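Local coordinates for protein HTH-type transcriptional repressor Rv2887 (Mycobacterium tuberculosis, PDB 5HSM) that represses transcription of a methyltransferase gene and several others by binding promoter DNA as a homodimer, and binds salicylate, para-aminosalicylic acid and gemfibrozil, at residues Val40-Pro43 with Glu44-Ala48; Phe59-Leu62 with Arg63-Gln67; Met87-Val90 with Leu91-Glu95; Leu142-Pro145 with Gln146-Phe150. All blocks are in the same frame, centred on the assembly; numbering follows the deposited sequence.

Interaction 1: residues Val40-Pro43 with Glu44-Ala48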
loop_
_atom_site.group_PDB
_atom_site.type_symbol
_atom_site.label_atom_id
_atom_site.label_comp_id
_atom_site.label_asym_id
_atom_site.label_seq_id
_atom_site.Cartn_x
_atom_site.Cartn_y
_atom_site.Cartn_z
ATOM N N VAL A 40 -3.570 -2.597 -10.995
ATOM C CA VAL A 40 -3.143 -2.541 -12.400
ATOM C C VAL A 40 -1.754 -1.908 -12.536
ATOM O O VAL A 40 -0.890 -2.392 -13.289
ATOM C CB VAL A 40 -4.170 -1.764 -13.257
ATOM C CG1 VAL A 40 -3.579 -1.351 -14.603
ATOM C CG2 VAL A 40 -5.435 -2.608 -13.444
ATOM N N LEU A 41 -1.528 -0.832 -11.785
ATOM C CA LEU A 41 -0.266 -0.099 -11.859
ATOM C C LEU A 41 0.917 -0.911 -11.355
ATOM O O LEU A 41 2.009 -0.840 -11.929
ATOM C CB LEU A 41 -0.355 1.214 -11.062
ATOM C CG LEU A 41 0.820 2.177 -11.205
ATOM C CD1 LEU A 41 1.086 2.499 -12.675
ATOM C CD2 LEU A 41 0.549 3.458 -10.433
ATOM N N ARG A 42 0.717 -1.677 -10.287
ATOM C CA ARG A 42 1.831 -2.430 -9.713
ATOM C C ARG A 42 2.376 -3.482 -10.698
ATOM O O ARG A 42 3.597 -3.552 -10.914
ATOM C CB ARG A 42 1.429 -3.094 -8.392
ATOM C CG ARG A 42 2.618 -3.534 -7.576
ATOM C CD ARG A 42 2.246 -4.587 -6.543
ATOM N NE ARG A 42 3.429 -5.280 -6.023
ATOM C CZ ARG A 42 4.286 -6.004 -6.748
ATOM N NH1 ARG A 42 4.106 -6.177 -8.054
ATOM N NH2 ARG A 42 5.327 -6.577 -6.156
ATOM N N PRO A 43 1.496 -4.293 -11.309
ATOM C CA PRO A 43 2.031 -5.214 -12.324
ATOM C C PRO A 43 2.617 -4.512 -13.535
ATOM O O PRO A 43 3.541 -5.053 -14.131
ATOM C CB PRO A 43 0.807 -6.030 -12.752
ATOM C CG PRO A 43 -0.158 -5.897 -11.657
ATOM C CD PRO A 43 0.075 -4.575 -11.021
ATOM N N GLU A 44 2.076 -3.363 -13.926
ATOM C CA GLU A 44 2.633 -2.635 -15.069
ATOM C C GLU A 44 4.080 -2.221 -14.774
ATOM O O GLU A 44 4.986 -2.379 -15.613
ATOM C CB GLU A 44 1.775 -1.406 -15.405
ATOM C CG GLU A 44 2.198 -0.652 -16.675
ATOM C CD GLU A 44 1.570 -1.203 -17.941
ATOM O OE1 GLU A 44 0.623 -2.015 -17.843
ATOM O OE2 GLU A 44 2.031 -0.828 -19.042
ATOM N N VAL A 45 4.294 -1.691 -13.572
ATOM C CA VAL A 45 5.626 -1.273 -13.139
ATOM C C VAL A 45 6.581 -2.461 -12.986
ATOM O O VAL A 45 7.711 -2.436 -13.480
ATOM C CB VAL A 45 5.541 -0.474 -11.818
ATOM C CG1 VAL A 45 6.924 -0.207 -11.266
ATOM C CG2 VAL A 45 4.834 0.848 -12.082
ATOM N N SER A 46 6.115 -3.511 -12.326
ATOM C CA SER A 46 6.885 -4.741 -12.211
ATOM C C SER A 46 7.306 -5.309 -13.584
ATOM O O SER A 46 8.459 -5.718 -13.779
ATOM C CB SER A 46 6.067 -5.770 -11.431
ATOM O OG SER A 46 6.790 -6.963 -11.262
ATOM N N ALA A 47 6.367 -5.343 -14.528
ATOM C CA ALA A 47 6.646 -5.865 -15.862
ATOM C C ALA A 47 7.656 -4.989 -16.590
ATOM O O ALA A 47 8.484 -5.496 -17.353
ATOM C CB ALA A 47 5.374 -5.981 -16.678
ATOM N N ALA A 48 7.580 -3.679 -16.364
ATOM C CA ALA A 48 8.537 -2.752 -16.971
ATOM C C ALA A 48 9.944 -2.920 -16.397
ATOM O O ALA A 48 10.952 -2.749 -17.101
ATOM C CB ALA A 48 8.067 -1.320 -16.788
HETATM O O HOH W 1 -1.070 -3.647 -15.610
#
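Four backbone hydrogen bonds join Val-40–Pro-43 to Glu-44–Ala-48, each from an N-H to the carbonyl four residues earlier. Ser-46 N to Arg-42 O is the straightest, with 172° at the hydrogen. Glu-44 N to Val-40 O is the longest, at 3.2 Å. This bond lies beside Pro-43, whose ring nitrogen has no hydrogen to give to the turn before. The helix is kinked there.

A water adds a second polar link across the same turn. It donates to Val-40 O at 2.6 Å and to Glu-44 OE1 at 3.2 Å. The Glu-44 chain bends at its second torsion (chi2 87°), which brings the carboxylate back to this water. OE2 is held in a salt bridge by Arg-137 of helix 118-139. OE1 is thus linked by water to its own helix, while OE2 ties the group to another.

Apolar contact is lighter. CD1 of Leu-41 meets CG2 of Val-45 at 4.1 Å, the two side chains crossing obliquely. Val-45 CG2 stands beside its own backbone N and also lies 3.3 Å from Leu-41 O. Both residues are buried: Leu-41 packs on Val-138, and Val-45 on Leu-56. On the exposed side, the extended Arg-42 brings NH1 to 3.9 Å from Ser-46 CB, a van der Waals contact.

Leu-41 also packs on Asp-26 of the second subunit, and its side chain is about 4 Å from that of Asp-135, a salicylate-binding residue. This is a proline-kinked alpha-helix of a MarR-family repressor, touching the second subunit and lying next to a salicylate-binding residue.

Interaction 2: residues Phe59-Leu62 with Arg63-Gln67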
loop_
_atom_site.group_PDB
_atom_site.type_symbol
_atom_site.label_atom_id
_atom_site.label_comp_id
_atom_site.label_asym_id
_atom_site.label_seq_id
_atom_site.Cartn_x
_atom_site.Cartn_y
_atom_site.Cartn_z
ATOM N N PHE A 59 13.979 -2.099 -6.974
ATOM C CA PHE A 59 13.972 -0.751 -7.522
ATOM C C PHE A 59 13.789 0.313 -6.433
ATOM O O PHE A 59 14.480 1.326 -6.429
ATOM C CB PHE A 59 12.882 -0.581 -8.568
ATOM C CG PHE A 59 12.704 0.840 -8.984
ATOM C CD1 PHE A 59 13.729 1.511 -9.641
ATOM C CD2 PHE A 59 11.543 1.524 -8.684
ATOM C CE1 PHE A 59 13.581 2.842 -10.006
ATOM C CE2 PHE A 59 11.382 2.850 -9.043
ATOM C CZ PHE A 59 12.401 3.509 -9.712
ATOM N N VAL A 60 12.854 0.088 -5.520
ATOM C CA VAL A 60 12.629 1.043 -4.427
ATOM C C VAL A 60 13.918 1.268 -3.609
ATOM O O VAL A 60 14.315 2.421 -3.340
ATOM C CB VAL A 60 11.475 0.568 -3.529
ATOM C CG1 VAL A 60 11.372 1.416 -2.273
ATOM C CG2 VAL A 60 10.149 0.624 -4.312
ATOM N N CYS A 61 14.590 0.175 -3.252
ATOM C CA CYS A 61 15.875 0.260 -2.550
ATOM C C CYS A 61 16.928 1.036 -3.353
ATOM O O CYS A 61 17.565 1.964 -2.846
ATOM C CB CYS A 61 16.401 -1.142 -2.234
ATOM S SG CYS A 61 18.027 -1.185 -1.436
ATOM N N LEU A 62 17.117 0.628 -4.607
ATOM C CA LEU A 62 18.013 1.314 -5.539
ATOM C C LEU A 62 17.772 2.833 -5.597
ATOM O O LEU A 62 18.709 3.634 -5.512
ATOM C CB LEU A 62 17.843 0.692 -6.932
ATOM C CG LEU A 62 18.895 0.896 -8.019
ATOM C CD1 LEU A 62 20.229 0.309 -7.588
ATOM C CD2 LEU A 62 18.419 0.243 -9.307
ATOM N N ARG A 63 16.512 3.227 -5.731
ATOM C CA ARG A 63 16.163 4.633 -5.840
ATOM C C ARG A 63 16.475 5.381 -4.539
ATOM O O ARG A 63 17.013 6.505 -4.555
ATOM C CB ARG A 63 14.683 4.783 -6.210
ATOM C CG ARG A 63 14.251 6.219 -6.379
ATOM C CD ARG A 63 13.165 6.351 -7.418
ATOM N NE ARG A 63 12.868 7.749 -7.714
ATOM C CZ ARG A 63 13.620 8.530 -8.491
ATOM N NH1 ARG A 63 14.729 8.059 -9.054
ATOM N NH2 ARG A 63 13.262 9.789 -8.705
ATOM N N MET A 64 16.156 4.745 -3.413
ATOM C CA MET A 64 16.440 5.341 -2.107
ATOM C C MET A 64 17.940 5.586 -1.917
ATOM O O MET A 64 18.361 6.640 -1.425
ATOM C CB MET A 64 15.914 4.452 -0.983
ATOM C CG MET A 64 14.415 4.504 -0.811
ATOM S SD MET A 64 13.883 3.739 0.729
ATOM C CE MET A 64 14.310 2.031 0.447
ATOM N N LEU A 65 18.741 4.602 -2.305
ATOM C CA LEU A 65 20.194 4.730 -2.216
ATOM C C LEU A 65 20.793 5.715 -3.226
ATOM O O LEU A 65 21.843 6.317 -2.970
ATOM C CB LEU A 65 20.849 3.362 -2.384
ATOM C CG LEU A 65 20.829 2.509 -1.120
ATOM C CD1 LEU A 65 21.428 1.140 -1.402
ATOM C CD2 LEU A 65 21.609 3.214 -0.022
ATOM N N SER A 66 20.152 5.888 -4.375
ATOM C CA SER A 66 20.652 6.897 -5.304
ATOM C C SER A 66 20.363 8.283 -4.743
ATOM O O SER A 66 21.121 9.225 -4.968
ATOM C CB SER A 66 20.029 6.750 -6.689
ATOM O OG SER A 66 18.674 7.124 -6.665
ATOM N N GLN A 67 19.262 8.410 -4.013
ATOM C CA GLN A 67 18.918 9.716 -3.438
ATOM C C GLN A 67 19.562 9.969 -2.067
ATOM O O GLN A 67 19.614 11.115 -1.579
ATOM C CB GLN A 67 17.394 9.849 -3.350
ATOM C CG GLN A 67 16.750 10.111 -4.706
ATOM C CD GLN A 67 15.242 9.949 -4.709
ATOM O OE1 GLN A 67 14.644 9.485 -3.737
ATOM N NE2 GLN A 67 14.616 10.339 -5.813
#
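The ring of Phe-59 and the guanidinium of Arg-63 lie side by side one helical turn apart, their planes only 9° from parallel. They do not stack. The touch is made by the aliphatic part of the arginine, with Arg-63 CD 3.7 Å from Phe-59 CZ, oblique to the ring. One guanidinium face has Gln-67 NE2 3.2 Å above its plane, displaced toward the rim. NE of Arg-63 forms a salt bridge with Glu-128, and NH2 forms one with Asp-27 of the second subunit.

This is helix 56-67 of the MarR winged helix-turn-helix fold, and Arg-63 binds salicylate. CG of Arg-63 is anti to the backbone N (chi1 -178°), like CG of Phe-59, which sends both chains the same way. The two acids, one from each subunit, probably limit the rotation of the guanidinium.

Regular helix bonds run beneath, such as Arg-63 N to Phe-59 O at 2.9 Å. On other sides of the helix, Met-64 CE reaches Val-60 CG1 at 4.1 Å, the chains crossing at a slant. Cys-61 SG meets Leu-65 CD1 at the same distance of 4.1 Å, and this pair faces the helix-turn-helix core.

Near the C-terminal end, Arg-63 O accepts twice from one face of its carbonyl plane: from Gln-67 N at 3.0 Å and from the Ser-66 hydroxyl OG at 2.8 Å.

Interaction 3: residues Met87-Val90 with Leu91-Glu95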
loop_
_atom_site.group_PDB
_atom_site.type_symbol
_atom_site.label_atom_id
_atom_site.label_comp_id
_atom_site.label_asym_id
_atom_site.label_seq_id
_atom_site.Cartn_x
_atom_site.Cartn_y
_atom_site.Cartn_z
ATOM N N MET A 87 14.750 -6.216 3.613
ATOM C CA MET A 87 15.641 -5.236 3.004
ATOM C C MET A 87 17.028 -5.834 2.816
ATOM O O MET A 87 17.671 -5.587 1.802
ATOM C CB MET A 87 15.725 -3.958 3.836
ATOM C CG MET A 87 16.544 -2.864 3.165
ATOM S SD MET A 87 15.928 -2.494 1.512
ATOM C CE MET A 87 14.350 -1.743 1.906
ATOM N N ASN A 88 17.493 -6.609 3.796
ATOM C CA ASN A 88 18.777 -7.294 3.673
ATOM C C ASN A 88 18.793 -8.188 2.446
ATOM O O ASN A 88 19.777 -8.220 1.708
ATOM C CB ASN A 88 19.088 -8.126 4.918
ATOM C CG ASN A 88 19.463 -7.273 6.115
ATOM O OD1 ASN A 88 19.948 -6.154 5.967
ATOM N ND2 ASN A 88 19.254 -7.809 7.314
ATOM N N THR A 89 17.698 -8.916 2.232
ATOM C CA THR A 89 17.571 -9.752 1.042
ATOM C C THR A 89 17.641 -8.933 -0.253
ATOM O O THR A 89 18.362 -9.290 -1.191
ATOM C CB THR A 89 16.259 -10.544 1.065
ATOM O OG1 THR A 89 16.267 -11.432 2.191
ATOM C CG2 THR A 89 16.092 -11.350 -0.221
ATOM N N VAL A 90 16.887 -7.839 -0.293
ATOM C CA VAL A 90 16.885 -6.958 -1.453
ATOM C C VAL A 90 18.296 -6.447 -1.744
ATOM O O VAL A 90 18.767 -6.461 -2.891
ATOM C CB VAL A 90 15.920 -5.765 -1.239
ATOM C CG1 VAL A 90 16.170 -4.693 -2.269
ATOM C CG2 VAL A 90 14.471 -6.241 -1.303
ATOM N N LEU A 91 18.974 -6.010 -0.689
ATOM C CA LEU A 91 20.334 -5.526 -0.793
ATOM C C LEU A 91 21.301 -6.605 -1.281
ATOM O O LEU A 91 22.201 -6.322 -2.057
ATOM C CB LEU A 91 20.799 -4.988 0.559
ATOM C CG LEU A 91 20.263 -3.603 0.917
ATOM C CD1 LEU A 91 20.631 -3.278 2.350
ATOM C CD2 LEU A 91 20.849 -2.566 -0.034
ATOM N N ARG A 92 21.121 -7.834 -0.817
ATOM C CA ARG A 92 21.964 -8.940 -1.269
ATOM C C ARG A 92 21.774 -9.166 -2.764
ATOM O O ARG A 92 22.748 -9.276 -3.513
ATOM C CB ARG A 92 21.656 -10.222 -0.488
ATOM C CG ARG A 92 22.470 -11.434 -0.926
ATOM C CD ARG A 92 23.968 -11.172 -0.813
ATOM N NE ARG A 92 24.767 -12.335 -1.197
ATOM C CZ ARG A 92 26.066 -12.289 -1.480
ATOM N NH1 ARG A 92 26.720 -11.134 -1.426
ATOM N NH2 ARG A 92 26.709 -13.397 -1.819
ATOM N N LYS A 93 20.521 -9.222 -3.208
ATOM C CA LYS A 93 20.273 -9.417 -4.635
ATOM C C LYS A 93 20.836 -8.266 -5.478
ATOM O O LYS A 93 21.345 -8.494 -6.579
ATOM C CB LYS A 93 18.780 -9.596 -4.900
ATOM C CG LYS A 93 18.272 -10.970 -4.502
ATOM C CD LYS A 93 16.759 -11.007 -4.391
ATOM C CE LYS A 93 16.298 -12.280 -3.692
ATOM N NZ LYS A 93 17.347 -13.341 -3.709
ATOM N N LEU A 94 20.773 -7.041 -4.961
ATOM C CA LEU A 94 21.353 -5.909 -5.685
ATOM C C LEU A 94 22.881 -5.964 -5.717
ATOM O O LEU A 94 23.495 -5.572 -6.714
ATOM C CB LEU A 94 20.886 -4.586 -5.080
ATOM C CG LEU A 94 19.436 -4.202 -5.385
ATOM C CD1 LEU A 94 19.022 -2.969 -4.593
ATOM C CD2 LEU A 94 19.277 -3.941 -6.861
ATOM N N GLU A 95 23.497 -6.447 -4.640
ATOM C CA GLU A 95 24.945 -6.639 -4.632
ATOM C C GLU A 95 25.308 -7.672 -5.688
ATOM O O GLU A 95 26.255 -7.491 -6.457
ATOM C CB GLU A 95 25.448 -7.095 -3.259
ATOM C CG GLU A 95 25.302 -6.064 -2.152
ATOM C CD GLU A 95 25.450 -6.677 -0.771
ATOM O OE1 GLU A 95 25.895 -7.842 -0.689
ATOM O OE2 GLU A 95 25.114 -6.000 0.227
#
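Met-87 O accepts from Leu-91 N at 2.8 Å, with 166° at the hydrogen. Three more bonds of the same i to i+4 kind follow, ending with Leu-94 N to Val-90 O at 2.9 Å. Arg-92 NH1 makes a weak salt bridge to Glu-95 OE1 at 3.5 Å. The carboxylate oxygen lies at the guanidinium edge, in its plane. OD1 of Asn-88 is hydrogen-bonded to Ser-73 of helix 73-79.

Thr-89 and Lys-93 lie side by side on the exposed surface. With OG1 beside the backbone N (chi1 -63°), the methyl CG2 is left anti to that N and touches the lysine chain at CE, 3.6 Å away. OG1 bonds to Gln-85 O.

The inner side is apolar. CG of Met-87 meets CD1 of Leu-91 at 4.2 Å. Val-90 and Leu-94, side by side and pointing the same way, touch through CG1 and CD1 at 4.1 Å.

This amphipathic helix corresponds to the recognition helix of the MarR winged helix-turn-helix, so its outward polar side is probably the one offered to DNA. The ion pair stays within the helix, so buried apolar side chains and the Asn-88–Ser-73 bond link it to helices 56-67 and 73-79.

Interaction 4: residues Leu142-Pro145 with Gln146-Phe150. With SO4 (sulfate ion), chain B.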
loop_
_atom_site.group_PDB
_atom_site.type_symbol
_atom_site.label_atom_id
_atom_site.label_comp_id
_atom_site.label_asym_id
_atom_site.label_seq_id
_atom_site.Cartn_x
_atom_site.Cartn_y
_atom_site.Cartn_z
ATOM N N LEU A 142 -7.009 6.656 -20.742
ATOM C CA LEU A 142 -7.972 7.740 -20.833
ATOM C C LEU A 142 -7.595 8.686 -21.966
ATOM O O LEU A 142 -6.417 8.838 -22.288
ATOM C CB LEU A 142 -8.031 8.515 -19.509
ATOM C CG LEU A 142 -8.387 7.798 -18.207
ATOM C CD1 LEU A 142 -8.268 8.765 -17.028
ATOM C CD2 LEU A 142 -9.807 7.248 -18.286
ATOM N N THR A 143 -8.588 9.343 -22.555
ATOM C CA THR A 143 -8.324 10.389 -23.543
ATOM C C THR A 143 -7.587 11.548 -22.872
ATOM O O THR A 143 -7.638 11.682 -21.653
ATOM C CB THR A 143 -9.622 10.907 -24.173
ATOM O OG1 THR A 143 -10.286 11.771 -23.242
ATOM C CG2 THR A 143 -10.547 9.755 -24.520
ATOM N N ALA A 144 -6.910 12.388 -23.651
ATOM C CA ALA A 144 -6.184 13.533 -23.079
ATOM C C ALA A 144 -7.049 14.456 -22.182
ATOM O O ALA A 144 -6.637 14.783 -21.050
ATOM C CB ALA A 144 -5.525 14.346 -24.193
ATOM N N PRO A 145 -8.242 14.879 -22.666
ATOM C CA PRO A 145 -9.078 15.699 -21.775
ATOM C C PRO A 145 -9.477 14.951 -20.511
ATOM O O PRO A 145 -9.525 15.545 -19.419
ATOM C CB PRO A 145 -10.316 16.007 -22.628
ATOM C CG PRO A 145 -9.872 15.825 -24.031
ATOM C CD PRO A 145 -8.860 14.726 -23.996
ATOM N N GLN A 146 -9.775 13.665 -20.659
ATOM C CA GLN A 146 -10.120 12.840 -19.510
ATOM C C GLN A 146 -8.955 12.778 -18.528
ATOM O O GLN A 146 -9.159 12.813 -17.319
ATOM C CB GLN A 146 -10.506 11.426 -19.941
ATOM C CG GLN A 146 -11.921 11.311 -20.489
ATOM C CD GLN A 146 -12.189 9.935 -21.042
ATOM O OE1 GLN A 146 -11.261 9.161 -21.285
ATOM N NE2 GLN A 146 -13.464 9.620 -21.256
ATOM N N GLN A 147 -7.738 12.670 -19.044
ATOM C CA GLN A 147 -6.549 12.662 -18.186
ATOM C C GLN A 147 -6.414 13.953 -17.393
ATOM O O GLN A 147 -6.088 13.923 -16.200
ATOM C CB GLN A 147 -5.282 12.449 -19.008
ATOM C CG GLN A 147 -5.181 11.085 -19.659
ATOM C CD GLN A 147 -3.953 10.979 -20.541
ATOM O OE1 GLN A 147 -2.909 11.554 -20.231
ATOM N NE2 GLN A 147 -4.079 10.265 -21.659
ATOM N N ARG A 148 -6.651 15.088 -18.047
ATOM C CA ARG A 148 -6.546 16.360 -17.326
ATOM C C ARG A 148 -7.616 16.433 -16.228
ATOM O O ARG A 148 -7.336 16.779 -15.062
ATOM C CB ARG A 148 -6.675 17.546 -18.286
ATOM C CG ARG A 148 -5.560 17.624 -19.332
ATOM C CD ARG A 148 -5.603 18.941 -20.124
ATOM N NE ARG A 148 -6.854 19.127 -20.865
ATOM C CZ ARG A 148 -7.055 18.737 -22.123
ATOM N NH1 ARG A 148 -6.088 18.133 -22.805
ATOM N NH2 ARG A 148 -8.228 18.951 -22.706
ATOM N N GLU A 149 -8.843 16.079 -16.596
ATOM C CA GLU A 149 -9.931 16.119 -15.634
ATOM C C GLU A 149 -9.668 15.197 -14.440
ATOM O O GLU A 149 -9.843 15.581 -13.271
ATOM C CB GLU A 149 -11.241 15.743 -16.303
ATOM C CG GLU A 149 -12.372 15.613 -15.319
ATOM C CD GLU A 149 -13.708 15.831 -15.964
ATOM O OE1 GLU A 149 -13.888 15.364 -17.109
ATOM O OE2 GLU A 149 -14.566 16.490 -15.334
ATOM N N PHE A 150 -9.232 13.983 -14.751
ATOM C CA PHE A 150 -8.970 12.941 -13.760
ATOM C C PHE A 150 -7.881 13.377 -12.794
ATOM O O PHE A 150 -8.005 13.204 -11.586
ATOM C CB PHE A 150 -8.563 11.641 -14.454
ATOM C CG PHE A 150 -8.283 10.512 -13.514
ATOM C CD1 PHE A 150 -9.310 9.917 -12.802
ATOM C CD2 PHE A 150 -6.996 10.037 -13.346
ATOM C CE1 PHE A 150 -9.056 8.862 -11.932
ATOM C CE2 PHE A 150 -6.735 8.994 -12.478
ATOM C CZ PHE A 150 -7.767 8.407 -11.769
HETATM S S SO4 B . -9.670 21.026 -19.838
HETATM O O1 SO4 B . -8.811 20.068 -19.148
HETATM O O2 SO4 B . -9.883 20.588 -21.215
HETATM O O3 SO4 B . -10.961 21.113 -19.157
HETATM O O4 SO4 B . -9.017 22.334 -19.836
#
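Thr-143 and Gln-146 bond to each other twice, in opposite senses, making a capping box at the N-terminus of helix 144-157. Gln-146 N donates to Thr-143 OG1 at 3.2 Å, and Thr-143 N donates to Gln-146 OE1 at 3.0 Å. The threonine OG1 sits between its backbone N and carbonyl carbon (chi1 76°), which turns it over the first helical turn. The Gln-146 amide oxygen takes the acceptor place that a glutamate carboxylate often has.

Gln-147 adds a further clasp. Its NE2 donates to Leu-142 O at 2.8 Å and 174°, nearly straight at the hydrogen. The donor stands above the carbonyl plane, 37° out of it, while the oxygen lies in the amide plane of the glutamine. Together these bonds tie down three backbone groups where the helix starts.

Leu-142 closes the apolar side. Its CD1 rests 3.9 Å from Phe-150 CB, the side chains crossing at about a right angle. The Phe-150 ring meets Phe-150 of the second subunit, and Leu-142 packs on Leu-157 of that subunit, which places this cap at the dimer interface.

On the outer side, the Arg-148 guanidinium lies with one face over Ala-144 O and Pro-145 CA. Its edge holds a sulfate, probably from the crystallisation liquor and also bound by Arg-152: Arg-148 NE reaches O1 and NH2 reaches O2, each at 2.8 Å.

How the interactions relate
Interactions 2 and 3 touch directly. Cys-61 SG lies 3.4 Å from Leu-91 CD2 and 3.8 Å from Met-87 SD, so helices 56-67 and 84-96 share one apolar core in the winged helix-turn-helix domain. Interaction 1 stands apart, its centre about 18 Å from that of interaction 2. Both lie close to salicylate-binding residues: interaction 2 contains Arg-63, and Leu-41 of interaction 1 approaches Asp-135. Interaction 4 is at the dimerisation end, its centre about 39 Å from that of interaction 3. Interactions 1, 2 and 4 all touch the second subunit, while interaction 3 does not. Arg-63 also meets Asp-27 of the second subunit, so ligand binding and dimer contact lie close together there.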